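Local coordinates for minor fimbrium subunit Mfa5 (Porphyromonas gingivalis ATCC 33277, PDB 6TO1), which serves as an accessory subunit of the minor (Mfa1) fimbriae, pili that mediate biofilm formation and adhesion to host cells and other oral bacteria, at residues Q241-N246 and A314-D319; W205-Q210 and L237-Y242. All coordinates share one frame; numbering follows the deposited sequence.

Contact 1: Q241-N246 and A314-D319. With CA (calcium ion), chain F.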
loop_
_atom_site.group_PDB
_atom_site.type_symbol
_atom_site.label_atom_id
_atom_site.label_comp_id
_atom_site.label_asym_id
_atom_site.label_seq_id
_atom_site.Cartn_x
_atom_site.Cartn_y
_atom_site.Cartn_z
ATOM N N GLN A 241 4.439 -18.299 42.124
ATOM C CA GLN A 241 3.605 -18.815 41.048
ATOM C C GLN A 241 2.211 -19.141 41.572
ATOM O O GLN A 241 1.937 -19.099 42.776
ATOM C CB GLN A 241 4.248 -20.048 40.400
ATOM C CG GLN A 241 4.142 -21.304 41.236
ATOM C CD GLN A 241 4.514 -22.553 40.452
ATOM O OE1 GLN A 241 5.676 -22.839 40.237
ATOM N NE2 GLN A 241 3.514 -23.285 40.007
ATOM N N TYR A 242 1.323 -19.499 40.628
ATOM C CA TYR A 242 -0.025 -19.877 40.996
ATOM C C TYR A 242 -0.098 -21.349 41.394
ATOM O O TYR A 242 0.673 -22.184 40.896
ATOM C CB TYR A 242 -1.004 -19.635 39.836
ATOM C CG TYR A 242 -1.234 -18.174 39.541
ATOM C CD1 TYR A 242 -1.580 -17.293 40.566
ATOM C CD2 TYR A 242 -1.093 -17.673 38.249
ATOM C CE1 TYR A 242 -1.782 -15.965 40.316
ATOM C CE2 TYR A 242 -1.293 -16.330 37.980
ATOM C CZ TYR A 242 -1.627 -15.481 39.029
ATOM O OH TYR A 242 -1.828 -14.153 38.788
ATOM N N PRO A 243 -1.085 -21.694 42.218
ATOM C CA PRO A 243 -1.270 -23.092 42.608
ATOM C C PRO A 243 -1.602 -23.983 41.428
ATOM O O PRO A 243 -2.226 -23.563 40.449
ATOM C CB PRO A 243 -2.454 -23.042 43.585
ATOM C CG PRO A 243 -2.548 -21.625 44.030
ATOM C CD PRO A 243 -2.043 -20.791 42.887
ATOM N N VAL A 244 -1.207 -25.235 41.557
ATOM C CA VAL A 244 -1.493 -26.275 40.581
ATOM C C VAL A 244 -2.666 -27.108 41.102
ATOM O O VAL A 244 -2.607 -27.650 42.209
ATOM C CB VAL A 244 -0.260 -27.157 40.349
ATOM C CG1 VAL A 244 -0.612 -28.354 39.469
ATOM C CG2 VAL A 244 0.904 -26.367 39.737
ATOM N N LYS A 245 -3.696 -27.256 40.282
ATOM C CA LYS A 245 -4.891 -28.003 40.650
ATOM C C LYS A 245 -4.640 -29.494 40.587
ATOM O O LYS A 245 -3.940 -29.986 39.689
ATOM C CB LYS A 245 -6.047 -27.660 39.710
ATOM C CG LYS A 245 -6.440 -26.221 39.713
ATOM C CD LYS A 245 -7.671 -26.064 38.801
ATOM C CE LYS A 245 -8.437 -24.799 39.090
ATOM N NZ LYS A 245 -9.688 -24.714 38.257
ATOM N N ASN A 246 -5.196 -30.204 41.574
ATOM C CA ASN A 246 -5.083 -31.657 41.681
ATOM C C ASN A 246 -3.658 -32.113 41.421
ATOM O O ASN A 246 -3.390 -32.976 40.585
ATOM C CB ASN A 246 -6.046 -32.351 40.726
ATOM C CG ASN A 246 -7.478 -31.970 40.984
ATOM O OD1 ASN A 246 -8.181 -31.495 40.091
ATOM N ND2 ASN A 246 -7.916 -32.159 42.218
ATOM N N ALA A 314 -2.932 -15.202 44.207
ATOM C CA ALA A 314 -2.652 -16.442 44.911
ATOM C C ALA A 314 -1.190 -16.845 44.730
ATOM O O ALA A 314 -0.537 -16.517 43.733
ATOM C CB ALA A 314 -3.563 -17.568 44.420
ATOM N N ARG A 315 -0.693 -17.588 45.711
ATOM C CA ARG A 315 0.696 -18.000 45.768
ATOM C C ARG A 315 0.776 -19.460 46.181
ATOM O O ARG A 315 -0.154 -19.992 46.789
ATOM C CB ARG A 315 1.490 -17.218 46.824
ATOM C CG ARG A 315 1.415 -15.763 46.777
ATOM C CD ARG A 315 1.871 -15.233 48.134
ATOM N NE ARG A 315 3.286 -15.489 48.346
ATOM C CZ ARG A 315 3.893 -15.490 49.526
ATOM N NH1 ARG A 315 3.207 -15.239 50.642
ATOM N NH2 ARG A 315 5.188 -15.745 49.586
ATOM N N ILE A 316 1.918 -20.094 45.893
ATOM C CA ILE A 316 2.296 -21.361 46.514
ATOM C C ILE A 316 3.387 -21.074 47.528
ATOM O O ILE A 316 4.405 -20.468 47.181
ATOM C CB ILE A 316 2.831 -22.381 45.495
ATOM C CG1 ILE A 316 1.803 -22.658 44.423
ATOM C CG2 ILE A 316 3.257 -23.666 46.220
ATOM C CD1 ILE A 316 2.254 -23.769 43.452
ATOM N N THR A 317 3.194 -21.530 48.770
ATOM C CA THR A 317 4.174 -21.294 49.811
ATOM C C THR A 317 4.470 -22.609 50.518
ATOM O O THR A 317 3.744 -23.602 50.393
ATOM C CB THR A 317 3.723 -20.232 50.830
ATOM O OG1 THR A 317 2.459 -20.607 51.378
ATOM C CG2 THR A 317 3.607 -18.896 50.139
ATOM N N PHE A 318 5.606 -22.606 51.189
ATOM C CA PHE A 318 5.955 -23.598 52.192
ATOM C C PHE A 318 6.472 -22.804 53.378
ATOM O O PHE A 318 7.298 -21.908 53.187
ATOM C CB PHE A 318 7.045 -24.554 51.716
ATOM C CG PHE A 318 7.534 -25.471 52.827
ATOM C CD1 PHE A 318 6.780 -26.556 53.200
ATOM C CD2 PHE A 318 8.713 -25.194 53.498
ATOM C CE1 PHE A 318 7.202 -27.389 54.214
ATOM C CE2 PHE A 318 9.152 -26.028 54.524
ATOM C CZ PHE A 318 8.394 -27.118 54.861
ATOM N N ASP A 319 6.003 -23.106 54.595
ATOM C CA ASP A 319 6.531 -22.417 55.794
ATOM C C ASP A 319 6.263 -20.913 55.713
ATOM O O ASP A 319 7.049 -20.090 56.197
ATOM C CB ASP A 319 8.031 -22.702 55.939
ATOM C CG ASP A 319 8.607 -22.365 57.341
ATOM O OD1 ASP A 319 7.865 -22.333 58.331
ATOM O OD2 ASP A 319 9.841 -22.146 57.443
HETATM CA CA CA F . 11.784 -22.383 59.103
HETATM O O HOH W 1 4.288 -18.752 45.071
#
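I316 packs its CG1-CD1 branch against the backbone of Y242 and P243 and the side chain of Q241. I316 CG1 lies 3.6 Å from P243 CA. I316 CD1 lies 3.4 Å from Y242 O. I316 CG1 stands beside its own backbone N (chi1 -58°), and the extended second torsion carries I316 CD1 on to the amide of Q241, 3.7 Å from Q241 NE2. A hydrogen bond within the segment holds that amide: Q241 NE2 donates to Y242 O at 3.2 Å, nearly straight and in the amide plane. A314 CB closes the other end of the packed part, 3.9 Å from P243 CD.

The polar link is looser. I316 N gives Q241 O a weak hydrogen bond of 3.3 Å, and R315 CA makes a C-H...O contact to the same oxygen. Water 1 accepts from Q241 N and lies 2.7 Å from I316 O. P243, V244 and R315 are partly exposed. Beyond I316, D319 reaches the calcium ion with OD2, 2.6 Å away. N280, N281, T284 and L286 also bind it.

The contact joins two loops of the von Willebrand factor A region. Strand 336-338 packs on it through Y338, helix 340-353 meets Q241, and helix 209-220 touches Q241 and Y242.

Contact 2: W205-Q210 and L237-Y242. With MG (magnesium ion), chain B; PO4 (phosphate ion), chain C.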
loop_
_atom_site.group_PDB
_atom_site.type_symbol
_atom_site.label_atom_id
_atom_site.label_comp_id
_atom_site.label_asym_id
_atom_site.label_seq_id
_atom_site.Cartn_x
_atom_site.Cartn_y
_atom_site.Cartn_z
ATOM N N TRP A 205 8.600 -7.192 47.804
ATOM C CA TRP A 205 9.024 -8.590 47.848
ATOM C C TRP A 205 8.201 -9.450 46.886
ATOM O O TRP A 205 6.999 -9.250 46.704
ATOM C CB TRP A 205 8.910 -9.173 49.289
ATOM C CG TRP A 205 7.509 -9.197 49.877
ATOM C CD1 TRP A 205 6.899 -8.217 50.642
ATOM C CD2 TRP A 205 6.529 -10.252 49.747
ATOM N NE1 TRP A 205 5.614 -8.597 50.958
ATOM C CE2 TRP A 205 5.372 -9.845 50.442
ATOM C CE3 TRP A 205 6.532 -11.497 49.126
ATOM C CZ2 TRP A 205 4.226 -10.627 50.502
ATOM C CZ3 TRP A 205 5.387 -12.264 49.177
ATOM C CH2 TRP A 205 4.258 -11.836 49.872
ATOM N N GLY A 206 8.856 -10.466 46.319
ATOM C CA GLY A 206 8.149 -11.482 45.565
ATOM C C GLY A 206 8.277 -11.268 44.070
ATOM O O GLY A 206 8.188 -10.136 43.615
ATOM N N THR A 207 8.471 -12.332 43.297
ATOM C CA THR A 207 8.635 -12.219 41.847
ATOM C C THR A 207 7.676 -13.200 41.169
ATOM O O THR A 207 8.056 -14.321 40.800
ATOM C CB THR A 207 10.093 -12.458 41.438
ATOM O OG1 THR A 207 10.995 -11.632 42.206
ATOM C CG2 THR A 207 10.284 -12.189 39.956
ATOM N N HIS A 208 6.432 -12.764 40.978
ATOM C CA HIS A 208 5.353 -13.615 40.441
ATOM C C HIS A 208 5.257 -13.409 38.928
ATOM O O HIS A 208 4.325 -12.805 38.396
ATOM C CB HIS A 208 4.048 -13.276 41.140
ATOM C CG HIS A 208 3.016 -14.362 41.134
ATOM N ND1 HIS A 208 2.687 -15.093 40.012
ATOM C CD2 HIS A 208 2.199 -14.798 42.118
ATOM C CE1 HIS A 208 1.713 -15.939 40.311
ATOM N NE2 HIS A 208 1.411 -15.788 41.589
ATOM N N THR A 209 6.310 -13.863 38.234
ATOM C CA THR A 209 6.400 -13.619 36.793
ATOM C C THR A 209 5.225 -14.264 36.060
ATOM O O THR A 209 4.653 -13.671 35.138
ATOM C CB THR A 209 7.754 -14.114 36.299
ATOM O OG1 THR A 209 8.786 -13.453 37.052
ATOM C CG2 THR A 209 7.969 -13.844 34.808
ATOM N N GLN A 210 4.830 -15.458 36.473
ATOM C CA GLN A 210 3.642 -16.060 35.885
ATOM C C GLN A 210 2.452 -15.119 36.020
ATOM O O GLN A 210 1.683 -14.930 35.071
ATOM C CB GLN A 210 3.347 -17.396 36.545
ATOM C CG GLN A 210 1.977 -17.913 36.175
ATOM C CD GLN A 210 1.682 -19.302 36.689
ATOM O OE1 GLN A 210 2.087 -19.681 37.803
ATOM N NE2 GLN A 210 0.965 -20.082 35.869
ATOM N N LEU A 237 14.741 -14.161 37.739
ATOM C CA LEU A 237 14.592 -15.167 38.786
ATOM C C LEU A 237 13.188 -15.119 39.378
ATOM O O LEU A 237 12.927 -14.399 40.346
ATOM C CB LEU A 237 15.660 -14.965 39.858
ATOM C CG LEU A 237 15.680 -16.040 40.945
ATOM C CD1 LEU A 237 15.943 -17.407 40.273
ATOM C CD2 LEU A 237 16.670 -15.782 42.050
ATOM N N ALA A 238 12.273 -15.921 38.822
ATOM C CA ALA A 238 10.925 -15.982 39.368
ATOM C C ALA A 238 10.940 -16.696 40.713
ATOM O O ALA A 238 11.671 -17.667 40.915
ATOM C CB ALA A 238 9.968 -16.675 38.385
ATOM N N THR A 239 10.132 -16.204 41.645
ATOM C CA THR A 239 10.095 -16.779 42.971
ATOM C C THR A 239 8.682 -17.048 43.482
ATOM O O THR A 239 8.532 -17.484 44.630
ATOM C CB THR A 239 10.818 -15.866 43.981
ATOM O OG1 THR A 239 10.175 -14.587 44.023
ATOM C CG2 THR A 239 12.287 -15.702 43.636
ATOM N N GLU A 240 7.653 -16.779 42.688
ATOM C CA GLU A 240 6.259 -17.002 43.068
ATOM C C GLU A 240 5.503 -17.542 41.865
ATOM O O GLU A 240 5.857 -17.246 40.719
ATOM C CB GLU A 240 5.573 -15.711 43.528
ATOM C CG GLU A 240 6.300 -14.989 44.665
ATOM C CD GLU A 240 5.818 -15.400 46.043
ATOM O OE1 GLU A 240 4.862 -16.202 46.154
ATOM O OE2 GLU A 240 6.422 -14.930 47.040
ATOM N N GLN A 241 4.439 -18.299 42.124
ATOM C CA GLN A 241 3.605 -18.815 41.048
ATOM C C GLN A 241 2.211 -19.141 41.572
ATOM O O GLN A 241 1.937 -19.099 42.776
ATOM C CB GLN A 241 4.248 -20.048 40.400
ATOM C CG GLN A 241 4.142 -21.304 41.236
ATOM C CD GLN A 241 4.514 -22.553 40.452
ATOM O OE1 GLN A 241 5.676 -22.839 40.237
ATOM N NE2 GLN A 241 3.514 -23.285 40.007
ATOM N N TYR A 242 1.323 -19.499 40.628
ATOM C CA TYR A 242 -0.025 -19.877 40.996
ATOM C C TYR A 242 -0.098 -21.349 41.394
ATOM O O TYR A 242 0.673 -22.184 40.896
ATOM C CB TYR A 242 -1.004 -19.635 39.836
ATOM C CG TYR A 242 -1.234 -18.174 39.541
ATOM C CD1 TYR A 242 -1.580 -17.293 40.566
ATOM C CD2 TYR A 242 -1.093 -17.673 38.249
ATOM C CE1 TYR A 242 -1.782 -15.965 40.316
ATOM C CE2 TYR A 242 -1.293 -16.330 37.980
ATOM C CZ TYR A 242 -1.627 -15.481 39.029
ATOM O OH TYR A 242 -1.828 -14.153 38.788
HETATM MG MG MG B . 12.823 -10.683 42.057
HETATM P P PO4 C . 12.269 -11.259 45.211
HETATM O O1 PO4 C . 11.622 -10.297 46.224
HETATM O O2 PO4 C . 11.275 -12.353 44.846
HETATM O O3 PO4 C . 13.451 -11.904 45.910
HETATM O O4 PO4 C . 12.790 -10.528 44.032
HETATM O O HOH W 2 6.476 -17.358 38.076
HETATM O O HOH W 3 13.892 -12.493 42.060
HETATM O O HOH W 4 13.054 -10.746 40.039
#
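T207 and T239 face each other with CA atoms 4.9 Å apart, and H208 and E240 come closer still. The end-to-end directions of the two segments lie 68° apart. T207 O takes two backbone bonds there. T239 N gives the straighter one, 2.9 Å long; E240 N comes from above the carbonyl plane. Water 2 links Q210 N to E240 O. H208 is the centre of an inverse gamma turn and the N-cap of helix 209-220, where its ND1 caps G211 N.

T239 OG1 sits between its own backbone N and carbonyl carbon (chi1 60°). There it accepts from T207 N at 2.9 Å and donates to phosphate O2 at 2.6 Å. T207 OG1 donates to the same phosphate oxygen and binds the magnesium ion at 2.1 Å. G206 N donates a hydrogen bond to phosphate O1.

Farther along, H208 CE1 sits 3.4 Å above the centre of the Y242 ring, in an edge-to-face pair with planes at 54°. Q241 CA lies over one face of the imidazole. H208 NE2 probably hydrogen-bonds to A314 O. Q210 reaches out fully extended, and OE1 accepts from Y242 N at 2.9 Å along an almost straight N-H, from above the plane of the Q210 amide carbonyl. E240 OE2 lies at the edge of the W205 ring, 3.6 Å from CZ3, while OE1 pairs with R315.

S135 and S137 also bind the magnesium ion, with phosphate O4 and waters 3 and 4. Water 3 donates to L237 O. The phosphate probably comes from the crystallisation liquor. The arrangement is that of a metal-ion-dependent adhesion site (MIDAS) of a von Willebrand factor A domain, with a threonine from one loop and serines from another on the metal.

Along the chain, W205-Q210 comes first and leads into helix 209-220. Strand 227-234 follows, and contact 2 closes this first loop at L237-Y242. Contact 1 starts where contact 2 ends, since both use Q241 and Y242. It closes a second, longer loop at A314-D319, across helices 262-272 and 274-277. The loops therefore follow one another and overlap only at the shared residues. The contact centres are about 11 Å apart, linked by the R315-E240 salt bridge, and R315 also packs on W205. Together the contacts tie the magnesium site and the start of helix 209-220 to the loop that carries a calcium ligand.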